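Local coordinates for protein kinase A regulatory subunit, putative (Trypanosoma cruzi, PDB 6FTF), which is a regulatory subunit of a cAMP-independent protein kinase A, carries two cyclic nucleotide-binding domains and binds the nucleoside analogue 7-cyano-7-deazainosine in two pockets, at residues A180-F186 with H253-L259. Sequence-based numbering, arbitrary orientation.
Sequences ALSSEEF and HVITAKL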
loop_
_atom_site.group_PDB
_atom_site.type_symbol
_atom_site.label_atom_id
_atom_site.label_comp_id
_atom_site.label_asym_id
_atom_site.label_seq_id
_atom_site.Cartn_x
_atom_site.Cartn_y
_atom_site.Cartn_z
ATOM N N ALA A 180 2.346 -3.213 3.470
ATOM C CA ALA A 180 1.547 -3.786 2.390
ATOM C C ALA A 180 2.275 -4.890 1.631
ATOM O O ALA A 180 1.718 -5.420 0.663
ATOM C CB ALA A 180 1.099 -2.687 1.421
ATOM N N LEU A 181 3.483 -5.279 2.043
ATOM C CA LEU A 181 4.266 -6.260 1.301
ATOM C C LEU A 181 4.130 -7.655 1.889
ATOM O O LEU A 181 4.025 -7.843 3.103
ATOM C CB LEU A 181 5.748 -5.889 1.290
ATOM C CG LEU A 181 6.121 -4.619 0.537
ATOM C CD1 LEU A 181 7.596 -4.328 0.729
ATOM C CD2 LEU A 181 5.794 -4.716 -0.926
ATOM N N SER A 182 4.169 -8.636 0.996
ATOM C CA SER A 182 4.373 -10.028 1.348
ATOM C C SER A 182 5.457 -10.572 0.438
ATOM O O SER A 182 5.923 -9.883 -0.463
ATOM C CB SER A 182 3.078 -10.846 1.237
ATOM O OG SER A 182 2.625 -10.893 -0.100
ATOM N N SER A 183 5.913 -11.779 0.710
ATOM C CA SER A 183 7.010 -12.358 -0.055
ATOM C C SER A 183 6.516 -13.527 -0.901
ATOM O O SER A 183 5.610 -14.260 -0.505
ATOM C CB SER A 183 8.133 -12.828 0.867
ATOM O OG SER A 183 8.703 -11.713 1.544
ATOM N N GLU A 184 7.128 -13.712 -2.066
ATOM C CA GLU A 184 6.838 -14.871 -2.895
ATOM C C GLU A 184 8.121 -15.259 -3.599
ATOM O O GLU A 184 8.847 -14.391 -4.097
ATOM C CB GLU A 184 5.736 -14.572 -3.911
ATOM C CG GLU A 184 5.328 -15.826 -4.660
ATOM C CD GLU A 184 4.079 -15.667 -5.501
ATOM O OE1 GLU A 184 3.606 -16.699 -6.032
ATOM O OE2 GLU A 184 3.572 -14.538 -5.652
ATOM N N GLU A 185 8.379 -16.562 -3.653
ATOM C CA GLU A 185 9.568 -17.103 -4.286
ATOM C C GLU A 185 9.178 -17.893 -5.529
ATOM O O GLU A 185 8.071 -18.441 -5.616
ATOM C CB GLU A 185 10.354 -17.992 -3.320
ATOM C CG GLU A 185 10.707 -17.276 -2.032
ATOM C CD GLU A 185 11.827 -17.925 -1.222
ATOM O OE1 GLU A 185 12.564 -18.794 -1.745
ATOM O OE2 GLU A 185 11.976 -17.542 -0.040
ATOM N N PHE A 186 10.095 -17.921 -6.487
ATOM C CA PHE A 186 9.879 -18.553 -7.784
ATOM C C PHE A 186 11.113 -19.353 -8.150
ATOM O O PHE A 186 12.239 -18.863 -8.024
ATOM C CB PHE A 186 9.634 -17.504 -8.868
ATOM C CG PHE A 186 8.417 -16.644 -8.602
ATOM C CD1 PHE A 186 8.520 -15.474 -7.863
ATOM C CD2 PHE A 186 7.162 -17.018 -9.042
ATOM C CE1 PHE A 186 7.419 -14.699 -7.619
ATOM C CE2 PHE A 186 6.058 -16.243 -8.783
ATOM C CZ PHE A 186 6.186 -15.086 -8.058
ATOM N N HIS A 253 16.545 -18.844 -9.364
ATOM C CA HIS A 253 15.640 -18.723 -8.238
ATOM C C HIS A 253 15.461 -17.240 -7.946
ATOM O O HIS A 253 16.415 -16.461 -8.028
ATOM C CB HIS A 253 16.185 -19.435 -7.004
ATOM C CG HIS A 253 15.187 -19.510 -5.893
ATOM N ND1 HIS A 253 14.145 -20.416 -5.886
ATOM C CD2 HIS A 253 15.033 -18.754 -4.781
ATOM C CE1 HIS A 253 13.409 -20.228 -4.806
ATOM N NE2 HIS A 253 13.930 -19.230 -4.115
ATOM N N VAL A 254 14.226 -16.843 -7.662
ATOM C CA VAL A 254 13.888 -15.446 -7.434
ATOM C C VAL A 254 13.100 -15.320 -6.142
ATOM O O VAL A 254 12.209 -16.126 -5.857
ATOM C CB VAL A 254 13.082 -14.866 -8.610
ATOM C CG1 VAL A 254 12.458 -13.508 -8.256
ATOM C CG2 VAL A 254 13.947 -14.755 -9.842
ATOM N N ILE A 255 13.432 -14.309 -5.354
ATOM C CA ILE A 255 12.638 -13.930 -4.195
ATOM C C ILE A 255 12.121 -12.528 -4.455
ATOM O O ILE A 255 12.906 -11.649 -4.818
ATOM C CB ILE A 255 13.469 -13.966 -2.900
ATOM C CG1 ILE A 255 14.052 -15.363 -2.675
ATOM C CG2 ILE A 255 12.620 -13.538 -1.705
ATOM C CD1 ILE A 255 14.971 -15.486 -1.468
ATOM N N THR A 256 10.828 -12.327 -4.267
ATOM C CA THR A 256 10.204 -11.026 -4.465
ATOM C C THR A 256 9.488 -10.566 -3.205
ATOM O O THR A 256 9.036 -11.371 -2.385
ATOM C CB THR A 256 9.150 -11.027 -5.600
ATOM O OG1 THR A 256 8.026 -11.839 -5.243
ATOM C CG2 THR A 256 9.728 -11.518 -6.912
ATOM N N ALA A 257 9.378 -9.243 -3.094
ATOM C CA ALA A 257 8.381 -8.596 -2.257
ATOM C C ALA A 257 7.263 -8.150 -3.183
ATOM O O ALA A 257 7.528 -7.613 -4.258
ATOM C CB ALA A 257 8.958 -7.390 -1.516
ATOM N N LYS A 258 6.029 -8.375 -2.768
ATOM C CA LYS A 258 4.840 -8.296 -3.608
ATOM C C LYS A 258 3.870 -7.278 -3.013
ATOM O O LYS A 258 3.568 -7.334 -1.812
ATOM C CB LYS A 258 4.232 -9.717 -3.582
ATOM C CG LYS A 258 2.985 -10.012 -4.367
ATOM C CD LYS A 258 2.670 -11.497 -4.253
ATOM C CE LYS A 258 1.470 -11.884 -5.110
ATOM N NZ LYS A 258 1.173 -13.327 -5.018
ATOM N N LEU A 259 3.365 -6.375 -3.854
ATOM C CA LEU A 259 2.429 -5.326 -3.479
ATOM C C LEU A 259 1.173 -5.415 -4.343
ATOM O O LEU A 259 1.264 -5.482 -5.572
ATOM C CB LEU A 259 3.105 -3.991 -3.753
ATOM C CG LEU A 259 2.273 -2.757 -3.480
ATOM C CD1 LEU A 259 2.039 -2.553 -1.991
ATOM C CD2 LEU A 259 2.927 -1.521 -4.074
HETATM O O HOH W 1 1.233 -8.753 -0.905
#
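In the conformer described here, the imidazole of His253 meets Phe186 O over one face and the carboxylate of Glu185 at its edge. His253 NE2 donates to Glu185 OE1 at 2.8 Å. The oxygen lies almost in the ring plane. It is met on its anti side, with NE2 somewhat out of the carboxylate plane, and carboxylate and ring are turned 75° apart. The Glu185 side chain lies beside that of Ile255 and points the same way, with Glu185 CG 3.9 Å from Ile255 CG1. The Phe186 ring presents its edge to Thr256, CE1 lying 3.8 Å from OG1.

That hydroxyl sits between the backbone N and the carbonyl carbon of its own residue (chi1 67°), which turns it back to the neighbouring strand. Thr256 OG1 donates to Glu184 O at 2.9 Å. Thr256 N donates to the same oxygen from the opposite face of its carbonyl plane, so two bonds grip Glu184 O.

In one of its two conformers Lys258 is fully extended, and its NZ forms a 2.8 Å salt bridge to Glu184 OE2 from above the carboxylate plane. Trp201 adds a cation-pi contact to this lysine. A water bridges Ser182 OG and Lys258 O. Among the apolar residues, Leu181 CD1 packs on Ala257 CB at 4.0 Å, next to Tyr156 of helix 149-160.

Paired backbone bonds join Ser182 with Lys258, Glu184 with Thr256 and Phe186 with Val254. They place 181-186 as an outer strand beside 254-260, which pairs in turn with 201-205. This is the antiparallel first-to-last strand pairing of the jelly-roll beta barrel in the second cyclic nucleotide-binding domain.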